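Local atomic coordinates of soluble lytic murein transglycosylase (Pseudomonas aeruginosa, PDB entry 5OHU), a protein that cleaves the glycan strands of peptidoglycan as a lytic transglycosylase, turning over the cell wall by both exolytic and endolytic reactions. Residues Pro295-Tyr300 against Glu311-Leu316; Lys287-Arg292 against Ile599-Phe604; Ala47-Ser52 against Tyr67-His72; Glu62-Tyr67 against Met414-Arg419. All coordinates share one frame; numbering follows the deposited sequence. Where two conformers were deposited one is given.

Interaction 1 (Pro295-Tyr300 against Glu311-Leu316); sequences PLMTQY and EWRTRL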
# COMPACT_ATOMS: atom_id res chain seq x y z
N PRO A 295 20.97 21.62 -4.99
CA PRO A 295 21.88 22.15 -3.94
C PRO A 295 21.31 21.97 -2.55
O PRO A 295 22.03 21.59 -1.61
CB PRO A 295 22.03 23.64 -4.31
CG PRO A 295 21.71 23.70 -5.81
CD PRO A 295 20.62 22.66 -5.98
N LEU A 296 20.01 22.20 -2.40
CA LEU A 296 19.34 22.01 -1.13
C LEU A 296 19.45 20.56 -0.65
O LEU A 296 19.81 20.30 0.51
CB LEU A 296 17.88 22.43 -1.28
CG LEU A 296 17.06 22.42 -0.01
CD1 LEU A 296 17.67 23.45 0.92
CD2 LEU A 296 15.56 22.70 -0.28
N MET A 297 19.12 19.61 -1.51
CA MET A 297 19.17 18.21 -1.10
C MET A 297 20.60 17.78 -0.81
O MET A 297 20.84 17.01 0.12
CB MET A 297 18.55 17.32 -2.19
CG MET A 297 17.05 17.52 -2.45
SD MET A 297 16.36 16.42 -3.72
CE MET A 297 17.39 16.84 -5.11
N THR A 298 21.55 18.26 -1.61
CA THR A 298 22.95 17.91 -1.42
C THR A 298 23.47 18.43 -0.08
O THR A 298 24.24 17.74 0.61
CB THR A 298 23.77 18.48 -2.58
OG1 THR A 298 23.29 17.92 -3.81
CG2 THR A 298 25.25 18.17 -2.43
N GLN A 299 23.06 19.63 0.30
CA GLN A 299 23.51 20.22 1.56
C GLN A 299 22.84 19.57 2.77
O GLN A 299 23.46 19.45 3.83
CB GLN A 299 23.24 21.72 1.53
CG GLN A 299 23.54 22.46 2.82
CD GLN A 299 25.03 22.65 3.04
OE1 GLN A 299 25.82 22.51 2.10
NE2 GLN A 299 25.41 22.98 4.26
N TYR A 300 21.58 19.14 2.65
CA TYR A 300 20.89 18.65 3.83
C TYR A 300 20.83 17.13 3.91
O TYR A 300 20.31 16.61 4.90
CB TYR A 300 19.49 19.28 3.91
CG TYR A 300 19.63 20.71 4.42
CD1 TYR A 300 19.73 20.97 5.78
CD2 TYR A 300 19.75 21.78 3.54
CE1 TYR A 300 19.91 22.26 6.25
CE2 TYR A 300 19.93 23.09 4.00
CZ TYR A 300 20.01 23.31 5.36
OH TYR A 300 20.18 24.59 5.86
N GLU A 311 17.05 8.93 -4.10
CA GLU A 311 16.48 8.51 -5.37
C GLU A 311 15.97 9.70 -6.17
O GLU A 311 16.09 9.73 -7.40
CB GLU A 311 15.34 7.50 -5.13
CG GLU A 311 15.79 6.15 -4.59
CD GLU A 311 14.73 5.05 -4.75
OE1 GLU A 311 13.61 5.23 -4.23
OE2 GLU A 311 15.02 4.00 -5.38
N TRP A 312 15.39 10.70 -5.50
CA TRP A 312 14.86 11.83 -6.25
C TRP A 312 15.97 12.79 -6.65
O TRP A 312 15.86 13.45 -7.68
CB TRP A 312 13.75 12.53 -5.46
CG TRP A 312 12.52 11.91 -5.91
CD1 TRP A 312 11.82 10.92 -5.30
CD2 TRP A 312 11.88 12.16 -7.16
NE1 TRP A 312 10.75 10.55 -6.08
CE2 TRP A 312 10.77 11.29 -7.23
CE3 TRP A 312 12.13 13.04 -8.22
CZ2 TRP A 312 9.89 11.29 -8.31
CZ3 TRP A 312 11.26 13.03 -9.32
CH2 TRP A 312 10.15 12.16 -9.34
N ARG A 313 17.04 12.83 -5.88
CA ARG A 313 18.25 13.52 -6.33
C ARG A 313 18.78 12.89 -7.61
O ARG A 313 19.13 13.59 -8.57
CB ARG A 313 19.30 13.48 -5.22
CG ARG A 313 20.34 14.58 -5.34
CD ARG A 313 21.60 14.33 -4.51
NE ARG A 313 21.33 14.22 -3.08
CZ ARG A 313 22.27 14.10 -2.15
NH1 ARG A 313 21.91 14.02 -0.88
NH2 ARG A 313 23.55 14.08 -2.49
N THR A 314 18.83 11.55 -7.66
CA THR A 314 19.31 10.88 -8.87
C THR A 314 18.32 11.01 -10.02
O THR A 314 18.72 11.26 -11.16
CB THR A 314 19.60 9.39 -8.61
OG1 THR A 314 20.31 9.22 -7.37
CG2 THR A 314 20.47 8.82 -9.75
N ARG A 315 17.02 10.87 -9.73
CA ARG A 315 16.01 11.03 -10.77
C ARG A 315 16.08 12.42 -11.39
O ARG A 315 15.99 12.57 -12.61
CB ARG A 315 14.62 10.77 -10.18
CG ARG A 315 14.31 9.29 -9.99
CD ARG A 315 13.03 9.02 -9.19
NE ARG A 315 12.82 7.58 -9.16
CZ ARG A 315 12.34 6.89 -8.13
NH1 ARG A 315 11.97 7.50 -7.02
NH2 ARG A 315 12.23 5.57 -8.23
N LEU A 316 16.25 13.44 -10.55
CA LEU A 316 16.29 14.80 -11.05
C LEU A 316 17.50 15.01 -11.95
O LEU A 316 17.39 15.64 -13.01
CB LEU A 316 16.30 15.78 -9.86
CG LEU A 316 16.38 17.28 -10.15
CD1 LEU A 316 15.30 17.72 -11.13
CD2 LEU A 316 16.24 18.07 -8.86
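M297 and R313 reach across from their helices and pass alongside one another, pointing opposite ways. The M297 thioether is straight as far as SD and then bends (chi3 -58°), and that last turn lays CE on the root of R313, 3.6 Å from its CA. M297 CE also reaches L316 CD2 at 4.1 Å, one helical turn on. These are neighbouring helices of the all-helical, ring-shaped superhelix of the Slt70-like family: 293-300 and 307-319 follow one another in the chain and pack as a hairpin, their short axes 10.5 Å apart and running roughly antiparallel, at 146° between the short segments. R313 was built in two conformers, so what its end does here holds for one of them. In that one its chain bends at chi3 and lays one face of the guanidinium over T298 CA, 3.9 Å above the plane. R313 NH1 comes within 3.3 Å of M297 O at an angle too poor for a hydrogen bond; its bond goes to D301 O instead, while NE is buried with no partner. T298 stands across the R313 chain: T298 OG1 lies 4.0 Å from R313 CD and is hydrogen-bonded to L294 O within its own helix.

Interaction 2 (Lys287-Arg292 against Ile599-Phe604); sequences KRFDPR and IETIPF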
# COMPACT_ATOMS: atom_id res chain seq x y z
N LYS A 287 10.32 16.83 -7.60
CA LYS A 287 9.23 16.23 -8.34
C LYS A 287 8.63 17.19 -9.35
O LYS A 287 7.88 16.76 -10.24
CB LYS A 287 8.14 15.72 -7.39
CG LYS A 287 8.42 14.35 -6.84
CD LYS A 287 7.66 14.11 -5.51
CE LYS A 287 8.00 12.74 -4.96
NZ LYS A 287 7.14 12.37 -3.79
N ARG A 288 8.97 18.47 -9.28
CA ARG A 288 8.62 19.42 -10.33
C ARG A 288 9.78 19.67 -11.27
O ARG A 288 9.70 20.55 -12.14
CB ARG A 288 8.16 20.73 -9.73
CG ARG A 288 6.95 20.57 -8.87
CD ARG A 288 6.83 21.76 -7.99
NE ARG A 288 5.72 22.63 -8.36
CZ ARG A 288 4.48 22.48 -7.90
NH1 ARG A 288 4.19 21.48 -7.06
NH2 ARG A 288 3.53 23.32 -8.27
N PHE A 289 10.88 18.93 -11.10
CA PHE A 289 12.03 19.02 -11.99
C PHE A 289 12.69 20.40 -11.91
O PHE A 289 13.18 20.93 -12.91
CB PHE A 289 11.63 18.66 -13.42
CG PHE A 289 10.77 17.40 -13.50
CD1 PHE A 289 11.17 16.24 -12.82
CD2 PHE A 289 9.57 17.39 -14.21
CE1 PHE A 289 10.38 15.08 -12.88
CE2 PHE A 289 8.79 16.23 -14.27
CZ PHE A 289 9.19 15.07 -13.60
N ASP A 290 12.73 20.97 -10.72
CA ASP A 290 13.33 22.28 -10.52
C ASP A 290 14.75 22.07 -10.04
O ASP A 290 14.94 21.47 -8.97
CB ASP A 290 12.51 23.07 -9.51
CG ASP A 290 13.02 24.50 -9.28
OD1 ASP A 290 14.24 24.79 -9.40
OD2 ASP A 290 12.16 25.36 -8.97
N PRO A 291 15.77 22.52 -10.77
CA PRO A 291 17.16 22.22 -10.36
C PRO A 291 17.55 22.87 -9.04
O PRO A 291 18.59 22.50 -8.47
CB PRO A 291 18.00 22.76 -11.52
CG PRO A 291 17.16 23.89 -12.07
CD PRO A 291 15.72 23.40 -11.95
N ARG A 292 16.75 23.80 -8.52
CA ARG A 292 17.05 24.35 -7.20
C ARG A 292 16.98 23.28 -6.12
O ARG A 292 17.56 23.46 -5.05
CB ARG A 292 16.10 25.52 -6.90
CG ARG A 292 16.46 26.79 -7.67
CD ARG A 292 15.45 27.92 -7.42
NE ARG A 292 14.18 27.69 -8.11
CZ ARG A 292 13.17 28.54 -8.12
NH1 ARG A 292 13.25 29.70 -7.46
NH2 ARG A 292 12.06 28.22 -8.77
N ILE A 599 9.66 7.44 -17.45
CA ILE A 599 9.04 6.53 -16.49
C ILE A 599 9.68 6.69 -15.13
O ILE A 599 8.99 6.78 -14.10
CB ILE A 599 9.14 5.07 -16.98
CG1 ILE A 599 8.15 4.82 -18.12
CG2 ILE A 599 8.77 4.14 -15.84
CD1 ILE A 599 8.63 3.75 -19.08
N GLU A 600 11.01 6.73 -15.10
CA GLU A 600 11.73 6.79 -13.84
C GLU A 600 11.40 8.06 -13.06
O GLU A 600 11.46 8.06 -11.83
CB GLU A 600 13.24 6.73 -14.08
CG GLU A 600 14.00 6.41 -12.81
CD GLU A 600 13.51 5.13 -12.18
OE1 GLU A 600 13.49 4.08 -12.90
OE2 GLU A 600 13.08 5.18 -10.99
N THR A 601 11.06 9.15 -13.77
CA THR A 601 10.84 10.43 -13.12
C THR A 601 9.37 10.77 -13.00
O THR A 601 9.02 11.93 -12.76
CB THR A 601 11.58 11.56 -13.85
OG1 THR A 601 11.10 11.67 -15.19
CG2 THR A 601 13.10 11.29 -13.89
N ILE A 602 8.49 9.78 -13.14
CA ILE A 602 7.07 9.99 -12.81
C ILE A 602 6.95 10.38 -11.34
O ILE A 602 7.51 9.70 -10.46
CB ILE A 602 6.26 8.71 -13.11
CG1 ILE A 602 6.02 8.57 -14.62
CG2 ILE A 602 4.91 8.71 -12.38
CD1 ILE A 602 5.49 7.19 -14.96
N PRO A 603 6.26 11.47 -10.99
CA PRO A 603 6.23 11.90 -9.59
C PRO A 603 5.53 10.93 -8.64
O PRO A 603 5.93 10.86 -7.47
CB PRO A 603 5.50 13.25 -9.65
CG PRO A 603 5.55 13.65 -11.10
CD PRO A 603 5.51 12.37 -11.87
N PHE A 604 4.49 10.22 -9.08
CA PHE A 604 3.74 9.32 -8.20
C PHE A 604 4.39 7.94 -8.20
O PHE A 604 4.44 7.29 -9.24
CB PHE A 604 2.28 9.18 -8.64
CG PHE A 604 1.50 10.47 -8.62
CD1 PHE A 604 2.03 11.63 -8.07
CD2 PHE A 604 0.20 10.50 -9.14
CE1 PHE A 604 1.28 12.81 -8.06
CE2 PHE A 604 -0.56 11.66 -9.13
CZ PHE A 604 -0.02 12.82 -8.58
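The tight part of this contact is the meeting of F289 with T601. The edge of the phenyl ring runs up to the T601 carbonyl oxygen, which sits in the ring plane 3.3 Å from F289 CZ, while F289 CE1 lies 3.8 Å from T601 CB. One face of the same ring is covered by K287 O, 3.9 Å above its centre, and R319 makes a cation-pi contact with it. T601 is buried, its OG1 hydrogen-bonded to V597 O and R319. F289, with phi 65°, is the C-prime residue of the Schellman motif that ends helix 271-287, and its side chain leaves from that turn. The turn sets the helical superhelix against the loop after helix 595-600, in the lysozyme-like catalytic part of the enzyme. Contacts at P603 are longer but broader: K287 runs extended beside the proline, with K287 CG 4.2 Å from P603 CB and K287 CE 3.8 Å from P603 O. The loose side is D290-R292, which leaves the partner altogether. There the R292 guanidinium presents NE and NH2 to the two D290 oxygens, NH2 to OD2 at 2.9 Å and NE to OD1 at 3.2 Å, and D290 OD1 also caps the next helix by accepting from R292 N at 2.8 Å.

Interaction 3 (Ala47-Ser52 against Tyr67-His72); sequences APYMAS and YDELTH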
# COMPACT_ATOMS: atom_id res chain seq x y z
N ALA A 47 -29.97 -23.68 20.83
CA ALA A 47 -30.22 -25.08 21.20
C ALA A 47 -29.76 -26.06 20.12
O ALA A 47 -29.06 -27.03 20.46
CB ALA A 47 -31.69 -25.28 21.57
N PRO A 48 -30.12 -25.90 18.83
CA PRO A 48 -29.62 -26.87 17.84
C PRO A 48 -28.10 -26.98 17.79
O PRO A 48 -27.57 -28.09 17.67
CB PRO A 48 -30.20 -26.36 16.52
CG PRO A 48 -31.42 -25.61 16.91
CD PRO A 48 -31.07 -24.95 18.22
N TYR A 49 -27.39 -25.86 17.91
CA TYR A 49 -25.93 -25.92 17.86
C TYR A 49 -25.37 -26.82 18.97
O TYR A 49 -24.52 -27.68 18.71
CB TYR A 49 -25.33 -24.52 17.93
CG TYR A 49 -23.93 -24.54 18.50
CD1 TYR A 49 -22.86 -25.02 17.76
CD2 TYR A 49 -23.70 -24.14 19.81
CE1 TYR A 49 -21.59 -25.08 18.30
CE2 TYR A 49 -22.43 -24.19 20.36
CZ TYR A 49 -21.38 -24.66 19.60
OH TYR A 49 -20.13 -24.70 20.18
N MET A 50 -25.83 -26.62 20.22
CA MET A 50 -25.34 -27.45 21.32
C MET A 50 -25.67 -28.91 21.12
O MET A 50 -24.93 -29.78 21.58
CB MET A 50 -25.91 -27.04 22.68
CG MET A 50 -26.14 -25.57 22.90
SD MET A 50 -24.59 -24.69 23.23
CE MET A 50 -23.73 -25.76 24.34
N ALA A 51 -26.80 -29.20 20.48
CA ALA A 51 -27.18 -30.58 20.19
C ALA A 51 -26.33 -31.22 19.11
O ALA A 51 -26.36 -32.44 18.96
CB ALA A 51 -28.66 -30.63 19.78
N SER A 52 -25.58 -30.43 18.34
CA SER A 52 -24.81 -30.93 17.22
C SER A 52 -23.31 -30.92 17.47
O SER A 52 -22.55 -31.37 16.61
CB SER A 52 -25.11 -30.10 15.96
OG SER A 52 -26.48 -30.16 15.63
N TYR A 67 -18.08 -20.07 17.73
CA TYR A 67 -17.64 -18.70 17.92
C TYR A 67 -18.82 -17.76 18.13
O TYR A 67 -18.80 -16.90 19.01
CB TYR A 67 -16.80 -18.25 16.72
CG TYR A 67 -16.36 -16.82 16.78
CD1 TYR A 67 -17.19 -15.79 16.34
CD2 TYR A 67 -15.11 -16.48 17.28
CE1 TYR A 67 -16.79 -14.47 16.38
CE2 TYR A 67 -14.70 -15.17 17.34
CZ TYR A 67 -15.54 -14.17 16.89
OH TYR A 67 -15.12 -12.86 16.93
N ASP A 68 -19.86 -17.89 17.30
CA ASP A 68 -21.01 -17.01 17.44
C ASP A 68 -21.70 -17.24 18.78
O ASP A 68 -22.07 -16.29 19.48
CB ASP A 68 -21.99 -17.22 16.29
CG ASP A 68 -21.37 -16.95 14.93
OD1 ASP A 68 -20.51 -16.05 14.83
OD2 ASP A 68 -21.75 -17.65 13.97
N GLU A 69 -21.88 -18.50 19.15
CA GLU A 69 -22.59 -18.81 20.39
C GLU A 69 -21.83 -18.28 21.60
O GLU A 69 -22.43 -17.67 22.50
CB GLU A 69 -22.81 -20.31 20.48
CG GLU A 69 -23.98 -20.72 21.34
CD GLU A 69 -23.62 -20.82 22.81
OE1 GLU A 69 -22.41 -20.92 23.11
OE2 GLU A 69 -24.55 -20.80 23.65
N LEU A 70 -20.52 -18.48 21.63
CA LEU A 70 -19.74 -17.98 22.75
C LEU A 70 -19.77 -16.45 22.81
O LEU A 70 -19.87 -15.86 23.89
CB LEU A 70 -18.30 -18.48 22.65
CG LEU A 70 -17.40 -18.12 23.84
CD1 LEU A 70 -18.00 -18.73 25.11
CD2 LEU A 70 -15.97 -18.61 23.61
N THR A 71 -19.70 -15.80 21.64
CA THR A 71 -19.67 -14.34 21.61
C THR A 71 -20.97 -13.77 22.17
O THR A 71 -20.95 -12.80 22.94
CB THR A 71 -19.40 -13.88 20.19
OG1 THR A 71 -18.08 -14.27 19.83
CG2 THR A 71 -19.51 -12.34 20.06
N HIS A 72 -22.10 -14.41 21.85
CA HIS A 72 -23.38 -13.90 22.31
C HIS A 72 -23.48 -13.90 23.83
O HIS A 72 -24.02 -12.95 24.41
CB HIS A 72 -24.53 -14.72 21.71
CG HIS A 72 -25.87 -14.26 22.18
ND1 HIS A 72 -26.33 -12.98 21.98
CD2 HIS A 72 -26.83 -14.90 22.89
CE1 HIS A 72 -27.53 -12.85 22.52
NE2 HIS A 72 -27.86 -14.01 23.08
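Y49 is the first residue from A47 onward to meet E69 of the facing helix; just before it, P48 packs on A40 of helix 33-41. Y49 CD2 lies 3.8 Å from E69 CG and Y49 CE2 3.9 Å from E69 CB, the glutamate chain standing roughly across the tyrosine and meeting its ring obliquely. With chi1 at 154° the ring is thrown across toward helix 62-72, where it also rests on E62, L65 and A66. M50 comes next. Its CB starts off to the flank of the contact, but bends at chi2 and chi3 curl the thioether back, and M50 SD ends 3.9 Å from E69 OE2. E69 is thus touched by both residues, its aliphatic part by the tyrosine and its carboxylate by the sulfur. The short helix 47-52 and helix 62-72 belong to the N-terminal end of the superhelical array, with helix 33-41 packed against both: Y49 and E69 share L41. The E69 chain turns at chi2 (-85°), and OE2 forms a salt bridge with R73, one turn further on. Past M50 the first segment draws away from this partner, and S52 packs on L33. On the other helix, T71 OG1 donates to Y67 O at 2.8 Å, and the Y67 ring packs on W97 and L98 of helix 95-108.

Interaction 4 (Glu62-Tyr67 against Met414-Arg419); sequences EPYLAY and MEFFNR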
# COMPACT_ATOMS: atom_id res chain seq x y z
N GLU A 62 -17.55 -25.86 11.90
CA GLU A 62 -18.15 -25.88 13.23
C GLU A 62 -17.58 -24.83 14.17
O GLU A 62 -18.37 -24.25 14.94
CB GLU A 62 -18.00 -27.28 13.86
CG GLU A 62 -18.43 -27.38 15.32
CD GLU A 62 -19.95 -27.36 15.50
OE1 GLU A 62 -20.68 -26.98 14.56
OE2 GLU A 62 -20.41 -27.74 16.60
N PRO A 63 -16.28 -24.52 14.18
CA PRO A 63 -15.80 -23.46 15.07
C PRO A 63 -16.46 -22.12 14.85
O PRO A 63 -16.45 -21.29 15.76
CB PRO A 63 -14.30 -23.41 14.77
CG PRO A 63 -13.97 -24.78 14.34
CD PRO A 63 -15.16 -25.27 13.58
N TYR A 64 -17.04 -21.87 13.66
CA TYR A 64 -17.74 -20.61 13.43
C TYR A 64 -19.03 -20.52 14.24
O TYR A 64 -19.37 -19.46 14.77
CB TYR A 64 -18.01 -20.42 11.94
CG TYR A 64 -16.83 -19.81 11.19
CD1 TYR A 64 -15.65 -20.51 11.03
CD2 TYR A 64 -16.91 -18.54 10.64
CE1 TYR A 64 -14.58 -19.97 10.37
CE2 TYR A 64 -15.83 -17.97 9.97
CZ TYR A 64 -14.67 -18.71 9.83
OH TYR A 64 -13.58 -18.20 9.17
N LEU A 65 -19.77 -21.63 14.35
CA LEU A 65 -20.97 -21.61 15.18
C LEU A 65 -20.61 -21.50 16.65
O LEU A 65 -21.20 -20.69 17.38
CB LEU A 65 -21.82 -22.85 14.93
CG LEU A 65 -22.28 -23.05 13.48
CD1 LEU A 65 -23.17 -24.29 13.37
CD2 LEU A 65 -23.01 -21.81 12.97
N ALA A 66 -19.67 -22.32 17.10
CA ALA A 66 -19.10 -22.16 18.44
C ALA A 66 -18.72 -20.72 18.70
O ALA A 66 -18.99 -20.18 19.78
CB ALA A 66 -17.89 -23.08 18.60
N TYR A 67 -18.08 -20.07 17.73
CA TYR A 67 -17.64 -18.70 17.92
C TYR A 67 -18.82 -17.76 18.13
O TYR A 67 -18.80 -16.90 19.01
CB TYR A 67 -16.80 -18.25 16.72
CG TYR A 67 -16.36 -16.82 16.78
CD1 TYR A 67 -17.19 -15.79 16.34
CD2 TYR A 67 -15.11 -16.48 17.28
CE1 TYR A 67 -16.79 -14.47 16.38
CE2 TYR A 67 -14.70 -15.17 17.34
CZ TYR A 67 -15.54 -14.17 16.89
OH TYR A 67 -15.12 -12.86 16.93
N MET A 414 -11.85 -24.33 1.85
CA MET A 414 -12.46 -25.21 0.85
C MET A 414 -13.97 -25.27 1.02
O MET A 414 -14.72 -25.05 0.06
CB MET A 414 -11.87 -26.62 0.95
CG MET A 414 -10.40 -26.74 0.59
SD MET A 414 -10.12 -26.40 -1.15
CE MET A 414 -8.41 -26.90 -1.32
N GLU A 415 -14.42 -25.58 2.23
CA GLU A 415 -15.85 -25.75 2.45
C GLU A 415 -16.61 -24.45 2.23
O GLU A 415 -17.69 -24.45 1.65
CB GLU A 415 -16.11 -26.28 3.86
CG GLU A 415 -17.55 -26.65 4.11
CD GLU A 415 -18.04 -27.68 3.12
OE1 GLU A 415 -17.31 -28.67 2.89
OE2 GLU A 415 -19.15 -27.50 2.57
N PHE A 416 -16.05 -23.33 2.70
CA PHE A 416 -16.63 -22.03 2.39
C PHE A 416 -16.82 -21.86 0.89
O PHE A 416 -17.87 -21.40 0.43
CB PHE A 416 -15.74 -20.91 2.93
CG PHE A 416 -15.99 -20.57 4.37
CD1 PHE A 416 -17.28 -20.49 4.87
CD2 PHE A 416 -14.92 -20.35 5.23
CE1 PHE A 416 -17.50 -20.18 6.19
CE2 PHE A 416 -15.14 -20.04 6.56
CZ PHE A 416 -16.43 -19.96 7.04
N PHE A 417 -15.80 -22.23 0.13
CA PHE A 417 -15.83 -22.06 -1.32
C PHE A 417 -16.96 -22.87 -1.95
O PHE A 417 -17.78 -22.33 -2.71
CB PHE A 417 -14.47 -22.47 -1.90
CG PHE A 417 -14.32 -22.21 -3.37
CD1 PHE A 417 -13.88 -20.98 -3.83
CD2 PHE A 417 -14.61 -23.21 -4.30
CE1 PHE A 417 -13.73 -20.74 -5.19
CE2 PHE A 417 -14.47 -22.97 -5.65
CZ PHE A 417 -14.03 -21.73 -6.10
N ASN A 418 -17.02 -24.18 -1.65
CA ASN A 418 -18.04 -25.04 -2.24
C ASN A 418 -19.44 -24.53 -1.93
O ASN A 418 -20.33 -24.58 -2.78
CB ASN A 418 -17.87 -26.47 -1.74
CG ASN A 418 -16.50 -27.04 -2.04
OD1 ASN A 418 -15.84 -26.62 -3.00
ND2 ASN A 418 -16.07 -28.00 -1.23
N ARG A 419 -19.65 -24.04 -0.71
CA ARG A 419 -20.95 -23.49 -0.33
C ARG A 419 -21.22 -22.12 -0.93
O ARG A 419 -22.32 -21.59 -0.77
CB ARG A 419 -21.06 -23.41 1.19
CG ARG A 419 -20.76 -24.71 1.91
CD ARG A 419 -20.63 -24.42 3.39
NE ARG A 419 -21.57 -23.38 3.81
CZ ARG A 419 -22.74 -23.62 4.38
NH1 ARG A 419 -23.54 -22.61 4.72
NH2 ARG A 419 -23.12 -24.87 4.62
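A single T-shaped aromatic pair, Y64 with F416, makes this contact, and it sits where the ring-shaped superhelix of the Slt70-like family closes on itself. Helix 62-72 lies near the N-terminus and helix 408-418 in the L domain, so residues some 350 positions apart in sequence are brought together. The backbones stay well apart, with the CA atoms of Y64 and F416 11.2 Å from each other, and the two rings bridge the whole gap. F416 supplies the edge and Y64 the face: the planes stand at 80° and the centroids are 4.9 Å apart. CG is anti to the carbonyl carbon in both (chi1 -85° in each), and both CB atoms point toward the partner helix. The edge that points in is the CZ and CE2 side of F416, and it lands toward the phenol end of the tyrosine and not over the centre of its ring. The Y64 hydroxyl has a polar partner beyond the stack, a hydrogen bond with OE1 of E428 on helix 422-433; that helix also packs against F416 through N424, A425 and E428. Nearby, R419 forms a salt bridge with D35 of helix 33-41, a second tie across the same closure. At the point of the stack F416 CZ lies 3.5 Å from Y64 CZ, and F416 CE2 is 3.6 Å from Y64 OH.

The four contacts form two clusters on opposite sides of the chain's centre. Interactions 1 and 2 have centres about 11 Å apart and touch directly: R315 forms a salt bridge with E600, and W312 packs on T601 and I602. Interactions 3 and 4, with centres about 14 Å apart, share helix 62-72 and Y67, and Y49 of interaction 3 touches residues of interaction 4 on that helix. Between the clusters the centres lie 51 to 62 Å apart. Along the chain interaction 3 closes before 1 and 2 open, interaction 1 is nested inside both 2 and 4, and 4 crosses both 2 and 3. Local hairpin packing thus combines with two long-range closures, one shutting the helical ring and one seating the transglycosylase domain on it.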